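Local coordinates for MccB protein (Escherichia coli, PDB 6OM4) that takes part in microcin C7 biosynthesis, binding the N-formylated MccA peptide and probably joining it to a nucleotide derived from ATP, at residues Leu121-Ile126 and Ile142-Asn147; Tyr239-Ala244 and Lys287-Ala292. All coordinates share one frame; numbering follows the deposited sequence.

Contact 1: Leu121-Ile126 and Ile142-Asn147. With ND7 (5'-O-[(S)-amino(hydroxy)phosphoryl]adenosine), chain M.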
ATOM      1  N   LEU A 121     -14.263   2.449  -0.643  1.00 17.51           N
ATOM      2  CA  LEU A 121     -15.251   3.523  -0.732  1.00 17.90           C
ATOM      3  C   LEU A 121     -14.888   4.362  -1.961  1.00 19.21           C
ATOM      4  O   LEU A 121     -13.981   5.212  -1.909  1.00 18.76           O
ATOM      5  CB  LEU A 121     -15.267   4.326   0.574  1.00 21.43           C
ATOM      6  CG  LEU A 121     -16.239   5.508   0.606  1.00 22.85           C
ATOM      7  CD1 LEU A 121     -17.645   5.107   0.191  1.00 26.50           C
ATOM      8  CD2 LEU A 121     -16.253   6.154   1.985  1.00 24.37           C
ATOM      9  N   GLY A 122     -15.565   4.052  -3.073  1.00 18.62           N
ATOM     10  CA  GLY A 122     -15.271   4.634  -4.358  1.00 20.28           C
ATOM     11  C   GLY A 122     -14.573   3.632  -5.238  1.00 20.28           C
ATOM     12  O   GLY A 122     -13.446   3.232  -4.939  1.00 20.97           O
ATOM     13  N   CYS A 123     -15.222   3.327  -6.365  1.00 18.59           N
ATOM     14  CA  CYS A 123     -14.867   2.262  -7.321  1.00 17.62           C
ATOM     15  C   CYS A 123     -14.511   2.838  -8.696  1.00 15.87           C
ATOM     16  O   CYS A 123     -14.778   2.235  -9.724  1.00 15.93           O
ATOM     17  CB  CYS A 123     -16.029   1.287  -7.459  1.00 18.72           C
ATOM     18  SG  CYS A 123     -16.255   0.240  -5.992  1.00 21.78           S
ATOM     19  N   GLY A 124     -13.806   3.960  -8.696  1.00 14.81           N
ATOM     20  CA  GLY A 124     -13.288   4.568  -9.892  1.00 15.11           C
ATOM     21  C   GLY A 124     -11.829   4.215 -10.116  1.00 14.02           C
ATOM     22  O   GLY A 124     -11.416   3.051  -9.914  1.00 13.63           O
ATOM     23  N   GLY A 125     -11.013   5.211 -10.494  1.00 14.11           N
ATOM     24  CA  GLY A 125      -9.629   4.920 -10.895  1.00 14.11           C
ATOM     25  C   GLY A 125      -8.824   4.287  -9.763  1.00 13.22           C
ATOM     26  O   GLY A 125      -8.124   3.247  -9.888  1.00 13.56           O
ATOM     27  N   ILE A 126      -8.835   4.966  -8.621  1.00 13.44           N
ATOM     28  CA  ILE A 126      -8.091   4.449  -7.489  1.00 14.21           C
ATOM     29  C   ILE A 126      -8.691   3.121  -7.025  1.00 14.34           C
ATOM     30  O   ILE A 126      -7.966   2.128  -6.788  1.00 14.64           O
ATOM     31  CB  ILE A 126      -8.018   5.485  -6.360  1.00 14.93           C
ATOM     32  CG1 ILE A 126      -7.240   6.729  -6.802  1.00 15.38           C
ATOM     33  CG2 ILE A 126      -7.500   4.862  -5.074  1.00 15.11           C
ATOM     34  CD1 ILE A 126      -5.804   6.530  -7.165  1.00 15.33           C
ATOM     35  N   ILE A 142     -13.767  -8.208   0.576  1.00 17.67           N
ATOM     36  CA  ILE A 142     -13.740  -6.905  -0.009  1.00 18.23           C
ATOM     37  C   ILE A 142     -15.188  -6.408  -0.202  1.00 20.29           C
ATOM     38  O   ILE A 142     -16.047  -7.104  -0.785  1.00 19.13           O
ATOM     39  CB  ILE A 142     -12.960  -6.907  -1.338  1.00 18.84           C
ATOM     40  CG1 ILE A 142     -11.524  -7.414  -1.154  1.00 20.14           C
ATOM     41  CG2 ILE A 142     -13.023  -5.529  -1.959  1.00 17.77           C
ATOM     42  CD1 ILE A 142     -10.707  -7.412  -2.443  1.00 21.30           C
ATOM     43  N   ILE A 143     -15.460  -5.195   0.306  1.00 18.31           N
ATOM     44  CA  ILE A 143     -16.783  -4.553   0.204  1.00 18.97           C
ATOM     45  C   ILE A 143     -16.626  -3.348  -0.711  1.00 18.86           C
ATOM     46  O   ILE A 143     -15.827  -2.471  -0.418  1.00 17.23           O
ATOM     47  CB  ILE A 143     -17.330  -4.094   1.565  1.00 22.21           C
ATOM     48  CG1 ILE A 143     -17.152  -5.143   2.657  1.00 23.32           C
ATOM     49  CG2 ILE A 143     -18.778  -3.626   1.413  1.00 22.74           C
ATOM     50  CD1 ILE A 143     -17.765  -6.447   2.372  1.00 29.18           C
ATOM     51  N   LEU A 144     -17.347  -3.362  -1.830  1.00 15.96           N
ATOM     52  CA  LEU A 144     -17.289  -2.319  -2.821  1.00 16.29           C
ATOM     53  C   LEU A 144     -18.485  -1.373  -2.673  1.00 17.61           C
ATOM     54  O   LEU A 144     -19.645  -1.798  -2.721  1.00 18.42           O
ATOM     55  CB  LEU A 144     -17.304  -2.960  -4.211  1.00 14.47           C
ATOM     56  CG  LEU A 144     -16.280  -4.049  -4.445  1.00 15.06           C
ATOM     57  CD1 LEU A 144     -16.629  -4.794  -5.707  1.00 16.35           C
ATOM     58  CD2 LEU A 144     -14.879  -3.456  -4.505  1.00 14.70           C
ATOM     59  N   ILE A 145     -18.191  -0.079  -2.571  1.00 17.86           N
ATOM     60  CA  ILE A 145     -19.217   0.970  -2.401  1.00 18.72           C
ATOM     61  C   ILE A 145     -19.080   2.021  -3.499  1.00 19.41           C
ATOM     62  O   ILE A 145     -18.058   2.714  -3.621  1.00 18.13           O
ATOM     63  CB  ILE A 145     -19.096   1.610  -1.005  1.00 18.94           C
ATOM     64  CG1 ILE A 145     -18.932   0.509   0.051  1.00 20.83           C
ATOM     65  CG2 ILE A 145     -20.275   2.541  -0.711  1.00 19.79           C
ATOM     66  CD1 ILE A 145     -18.919   1.026   1.496  1.00 20.92           C
ATOM     67  N   ASP A 146     -20.167   2.182  -4.247  1.00 18.42           N
ATOM     68  CA  ASP A 146     -20.270   3.209  -5.274  1.00 19.63           C
ATOM     69  C   ASP A 146     -21.727   3.217  -5.713  1.00 19.12           C
ATOM     70  O   ASP A 146     -22.449   2.251  -5.455  1.00 21.16           O
ATOM     71  CB  ASP A 146     -19.332   2.930  -6.461  1.00 19.96           C
ATOM     72  CG  ASP A 146     -18.828   4.181  -7.186  1.00 22.95           C
ATOM     73  OD1 ASP A 146     -19.662   5.053  -7.574  1.00 26.37           O
ATOM     74  OD2 ASP A 146     -17.587   4.317  -7.317  1.00 18.89           O
ATOM     75  N   ASN A 147     -22.117   4.266  -6.432  1.00 20.75           N
ATOM     76  CA  ASN A 147     -23.448   4.311  -6.998  1.00 20.80           C
ATOM     77  C   ASN A 147     -23.383   4.735  -8.462  1.00 21.30           C
ATOM     78  O   ASN A 147     -24.417   4.974  -9.054  1.00 22.01           O
ATOM     79  CB  ASN A 147     -24.321   5.309  -6.252  1.00 24.10           C
ATOM     80  CG  ASN A 147     -25.784   5.117  -6.565  1.00 27.33           C
ATOM     81  OD1 ASN A 147     -26.245   3.970  -6.613  1.00 27.64           O
ATOM     82  ND2 ASN A 147     -26.499   6.216  -6.785  1.00 25.46           N
TER
HETATM   83  O1A ND7 M 101     -13.442   9.906 -10.245  1.00 18.83           O
HETATM   84  PA  ND7 M 101     -12.551   8.787  -9.790  1.00 21.34           P
HETATM   85  O2A ND7 M 101     -11.799   8.001 -10.855  1.00 18.94           O
HETATM   86  N3A ND7 M 101     -11.438   9.544  -8.755  1.00 19.66           N
HETATM   87  O5' ND7 M 101     -13.307   7.696  -8.922  1.00 19.54           O
HETATM   88  C5' ND7 M 101     -14.092   8.204  -7.801  1.00 18.94           C
HETATM   89  C4' ND7 M 101     -15.158   7.112  -7.528  1.00 18.87           C
HETATM   90  C3' ND7 M 101     -16.240   7.179  -8.658  1.00 18.23           C
HETATM   91  O3' ND7 M 101     -16.513   5.946  -9.203  1.00 18.79           O
HETATM   92  C2' ND7 M 101     -17.419   7.929  -7.904  1.00 18.55           C
HETATM   93  O2' ND7 M 101     -18.730   7.423  -8.371  1.00 18.01           O
HETATM   94  C1' ND7 M 101     -17.275   7.602  -6.613  1.00 19.28           C
HETATM   95  O4' ND7 M 101     -15.684   7.401  -6.379  1.00 18.64           O
HETATM   96  N9  ND7 M 101     -17.665   8.581  -5.638  1.00 19.55           N
HETATM   97  C4  ND7 M 101     -18.478   8.362  -4.568  1.00 20.43           C
HETATM   98  C5  ND7 M 101     -18.576   9.524  -3.890  1.00 18.93           C
HETATM   99  N7  ND7 M 101     -17.821  10.452  -4.523  1.00 19.55           N
HETATM  100  C8  ND7 M 101     -17.268   9.861  -5.564  1.00 20.72           C
HETATM  101  N3  ND7 M 101     -19.131   7.254  -4.157  1.00 21.24           N
HETATM  102  C2  ND7 M 101     -19.852   7.309  -3.078  1.00 23.10           C
HETATM  103  N1  ND7 M 101     -19.983   8.452  -2.395  1.00 22.75           N
HETATM  104  C6  ND7 M 101     -19.365   9.543  -2.759  1.00 21.26           C
HETATM  105  N6  ND7 M 101     -19.525  10.771  -1.999  1.00 21.89           N

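Contact 2: Tyr239-Ala244 and Lys287-Ala292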
ATOM      1  N   TYR A 239      -5.060  11.905  -6.340  1.00 13.52           N
ATOM      2  CA  TYR A 239      -4.160  12.772  -7.083  1.00 13.82           C
ATOM      3  C   TYR A 239      -4.704  14.199  -7.016  1.00 13.96           C
ATOM      4  O   TYR A 239      -5.912  14.423  -6.910  1.00 15.31           O
ATOM      5  CB  TYR A 239      -3.992  12.300  -8.536  1.00 14.33           C
ATOM      6  CG  TYR A 239      -5.296  11.833  -9.122  1.00 14.62           C
ATOM      7  CD1 TYR A 239      -6.230  12.733  -9.629  1.00 16.33           C
ATOM      8  CD2 TYR A 239      -5.639  10.507  -9.048  1.00 15.27           C
ATOM      9  CE1 TYR A 239      -7.467  12.285 -10.079  1.00 17.10           C
ATOM     10  CE2 TYR A 239      -6.835  10.045  -9.541  1.00 17.75           C
ATOM     11  CZ  TYR A 239      -7.777  10.942 -10.009  1.00 18.50           C
ATOM     12  OH  TYR A 239      -8.955  10.410 -10.463  1.00 20.06           O
ATOM     13  N   VAL A 240      -3.778  15.151  -7.084  1.00 12.94           N
ATOM     14  CA  VAL A 240      -4.089  16.504  -7.350  1.00 13.84           C
ATOM     15  C   VAL A 240      -3.515  16.779  -8.741  1.00 12.91           C
ATOM     16  O   VAL A 240      -2.300  16.940  -8.891  1.00 14.26           O
ATOM     17  CB  VAL A 240      -3.531  17.484  -6.303  1.00 13.52           C
ATOM     18  CG1 VAL A 240      -4.129  18.850  -6.547  1.00 14.79           C
ATOM     19  CG2 VAL A 240      -3.838  17.030  -4.890  1.00 14.23           C
ATOM     20  N   ASN A 241      -4.395  16.710  -9.747  1.00 13.43           N
ATOM     21  CA  ASN A 241      -3.988  16.734 -11.141  1.00 13.93           C
ATOM     22  C   ASN A 241      -2.848  15.719 -11.352  1.00 14.18           C
ATOM     23  O   ASN A 241      -3.032  14.487 -11.182  1.00 13.87           O
ATOM     24  CB  ASN A 241      -3.696  18.176 -11.603  1.00 14.14           C
ATOM     25  CG  ASN A 241      -4.943  19.027 -11.747  1.00 15.22           C
ATOM     26  OD1 ASN A 241      -4.897  20.271 -11.708  1.00 17.23           O
ATOM     27  ND2 ASN A 241      -6.062  18.382 -11.949  1.00 10.38           N
ATOM     28  N   ASP A 242      -1.642  16.213 -11.682  1.00 15.11           N
ATOM     29  CA  ASP A 242      -0.497  15.401 -12.101  1.00 15.85           C
ATOM     30  C   ASP A 242       0.364  14.893 -10.926  1.00 14.12           C
ATOM     31  O   ASP A 242       1.382  14.241 -11.171  1.00 15.11           O
ATOM     32  CB  ASP A 242       0.366  16.227 -13.064  1.00 18.13           C
ATOM     33  CG  ASP A 242       0.602  17.653 -12.597  1.00 23.05           C
ATOM     34  OD1 ASP A 242       1.419  17.836 -11.738  1.00 24.19           O
ATOM     35  OD2 ASP A 242      -0.098  18.568 -13.072  1.00 30.07           O
ATOM     36  N   ILE A 243      -0.009  15.180  -9.680  1.00 12.68           N
ATOM     37  CA  ILE A 243       0.678  14.663  -8.497  1.00 12.92           C
ATOM     38  C   ILE A 243      -0.111  13.500  -7.912  1.00 13.24           C
ATOM     39  O   ILE A 243      -1.243  13.666  -7.471  1.00 13.91           O
ATOM     40  CB  ILE A 243       0.888  15.739  -7.418  1.00 14.22           C
ATOM     41  CG1 ILE A 243       1.720  16.916  -7.928  1.00 15.51           C
ATOM     42  CG2 ILE A 243       1.506  15.109  -6.192  1.00 15.87           C
ATOM     43  CD1 ILE A 243       1.785  18.057  -6.916  1.00 15.99           C
ATOM     44  N   ALA A 244       0.540  12.341  -7.823  1.00 11.91           N
ATOM     45  CA  ALA A 244      -0.039  11.157  -7.170  1.00 12.38           C
ATOM     46  C   ALA A 244       0.052  11.362  -5.653  1.00 13.32           C
ATOM     47  O   ALA A 244       1.095  11.797  -5.189  1.00 14.11           O
ATOM     48  CB  ALA A 244       0.732   9.938  -7.589  1.00 12.61           C
ATOM     49  N   LYS A 287     -12.673  19.492 -13.031  1.00 16.42           N
ATOM     50  CA  LYS A 287     -12.419  18.119 -13.429  1.00 17.57           C
ATOM     51  C   LYS A 287     -10.904  17.914 -13.404  1.00 17.28           C
ATOM     52  O   LYS A 287     -10.149  18.658 -14.029  1.00 16.69           O
ATOM     53  CB  LYS A 287     -12.991  17.843 -14.825  1.00 18.27           C
ATOM     54  CG  LYS A 287     -14.507  17.935 -14.963  1.00 21.69           C
ATOM     55  CD  LYS A 287     -15.014  17.570 -16.349  1.00 25.20           C
ATOM     56  CE  LYS A 287     -15.762  16.256 -16.460  1.00 32.26           C
ATOM     57  NZ  LYS A 287     -15.710  15.417 -15.238  1.00 34.10           N
ATOM     58  N   PRO A 288     -10.382  16.963 -12.612  1.00 18.96           N
ATOM     59  CA  PRO A 288      -8.951  16.722 -12.551  1.00 19.00           C
ATOM     60  C   PRO A 288      -8.393  16.419 -13.941  1.00 18.93           C
ATOM     61  O   PRO A 288      -9.070  15.771 -14.754  1.00 18.93           O
ATOM     62  CB  PRO A 288      -8.825  15.440 -11.733  1.00 19.06           C
ATOM     63  CG  PRO A 288     -10.040  15.420 -10.898  1.00 18.76           C
ATOM     64  CD  PRO A 288     -11.125  16.169 -11.632  1.00 18.85           C
ATOM     65  N   ALA A 289      -7.168  16.838 -14.187  1.00 20.04           N
ATOM     66  CA  ALA A 289      -6.491  16.358 -15.381  1.00 22.07           C
ATOM     67  C   ALA A 289      -5.967  14.915 -15.121  1.00 23.97           C
ATOM     68  O   ALA A 289      -4.831  14.684 -14.888  1.00 27.90           O
ATOM     69  CB  ALA A 289      -5.481  17.392 -15.748  1.00 21.61           C
ATOM     70  N   THR A 290      -6.878  13.920 -15.157  1.00 29.41           N
ATOM     71  CA  THR A 290      -6.481  12.521 -14.788  1.00 28.99           C
ATOM     72  C   THR A 290      -5.466  12.034 -15.837  1.00 28.28           C
ATOM     73  O   THR A 290      -5.485  12.462 -16.985  1.00 25.26           O
ATOM     74  CB  THR A 290      -7.667  11.560 -14.618  1.00 34.52           C
ATOM     75  OG1 THR A 290      -8.384  11.432 -15.842  1.00 30.83           O
ATOM     76  CG2 THR A 290      -8.627  11.980 -13.534  1.00 32.38           C
ATOM     77  N   PHE A 291      -4.510  11.213 -15.397  1.00 22.10           N
ATOM     78  CA  PHE A 291      -3.586  10.527 -16.283  1.00 18.92           C
ATOM     79  C   PHE A 291      -3.326   9.137 -15.692  1.00 15.59           C
ATOM     80  O   PHE A 291      -3.025   9.094 -14.515  1.00 13.10           O
ATOM     81  CB  PHE A 291      -2.377  11.449 -16.266  1.00 24.60           C
ATOM     82  CG  PHE A 291      -1.220  11.053 -17.131  1.00 20.73           C
ATOM     83  CD1 PHE A 291      -1.439  10.638 -18.427  1.00 23.39           C
ATOM     84  CD2 PHE A 291       0.064  11.167 -16.648  1.00 21.37           C
ATOM     85  CE1 PHE A 291      -0.364  10.341 -19.242  1.00 23.14           C
ATOM     86  CE2 PHE A 291       1.140  10.863 -17.465  1.00 22.58           C
ATOM     87  CZ  PHE A 291       0.908  10.452 -18.752  1.00 21.62           C
ATOM     88  N   ALA A 292      -3.559   8.028 -16.418  1.00 13.05           N
ATOM     89  CA  ALA A 292      -3.484   6.697 -15.779  1.00 14.07           C
ATOM     90  C   ALA A 292      -2.199   6.523 -14.973  1.00 13.37           C
ATOM     91  O   ALA A 292      -2.247   5.958 -13.873  1.00 14.17           O
ATOM     92  CB  ALA A 292      -3.633   5.586 -16.794  1.00 15.01           C
TER

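Contact 1: Leu121-Ile126 and Ile142-Asn147
Asp-146 uses both carboxylate oxygens on the bound nucleotide ND7 and also holds the turn at Cys-123. Its CG is anti to the backbone N (chi1 -150°), which carries the carboxylate to the Cys-123 amide and the ribose. OD2 of Asp-146 accepts the N-H of Cys-123 N at 2.7 Å (N-H...O 159°), using the anti lone pair. The same OD2 accepts ND7 O3' at 2.7 Å. On the other oxygen, OD1 accepts ND7 O2' at 2.7 Å and also the backbone N of Asp-148. The ribose diol is thus held at both hydroxyls by one carboxylate, which the turn keeps in place. Gly-122 has a positive phi of 106°, a backbone shape suited to glycine. Its bare CA lies 3.5 Å from ND7 O4'. Gly-122 and Gly-124 fit the first two glycines of a Rossmann-type GxGxxG turn, and Gly-125 N, just after them, donates to ND7 O2A at 2.9 Å. A parallel bridge pairs Leu-121 with Ile-145, and Gly-122 N donates to Ile-145 O at 2.9 Å. On one face of the sheet, Leu-121 CD1 meets Ile-145 CG2 at 3.8 Å. Cys-123 SG rests on Leu-144 CB, 3.8 Å away. Strands 117-121 and 141-146 are the parallel strands of a beta-alpha-beta unit, and helix 125-136 is the crossover. Helix 170-181 packs on Cys-123 and Leu-144 through Ile-174. Strands 208-211 and 186-191 flank the pair.

Contact 2: Tyr239-Ala244 and Lys287-Ala292
The phenol ring of Tyr-239 meets Pro-288 at its edge. Pro-288 CB lies near the ring plane, 3.8 Å from Tyr-239 CE1, and the two side chains cross at about a right angle. Thr-290 comes in obliquely. Its CG2 is 3.5 Å from Tyr-239 OH and 3.7 Å from Tyr-239 CE1, so the methyl sits by the CE1 and OH corner of the ring. Val-294 and Asn-295 of helix 292-311 also touch the tyrosine. With CG between the backbone N and the carbonyl carbon (chi1 40°), the ring is turned toward the 287-292 loop. The second flat group is the Asn-241 carboxamide, whose end lies against the backbone at Pro-288 and Ala-289. Asn-241 belongs to a type II' turn, Val-240 to Ile-243, which closes a tight beta hairpin. Val-240 N bonds Ile-243 O and Ile-243 N bonds Val-240 O, each at 3.0 Å. On the facing loop, Ala-289 is the centre of an inverse gamma turn. Tyr-239 also touches ND7 and bonds through its backbone to the bound peptide. Pro-288 packs on an apolar side chain of that peptide, and Thr-290 touches Arg-157 of the pyrophosphate pocket. Hairpin and loop therefore form part of the wall around the nucleotide and peptide site.

Overall arrangement
Both contacts reach the same mixed sheet, and all four segments belong to the ThiF-like region of the chain. Contact 1 is buried. It joins neighbouring parallel strands of the Rossmann-like part. Contact 2 lies nearer the surface. It brings the antiparallel hairpin beyond strand 208-211 against the loop before helix 292-311. Their chemistry differs accordingly. The first relies on directed bonds from backbone amides and a carboxylate, whereas the second is mostly packing of the Tyr-239 ring and the Asn-241 side chain on the loop. Their centres are 18 Å apart, yet their nearest atoms are about 4 Å apart. ND7 touches both, and the bound peptide is also within reach of each.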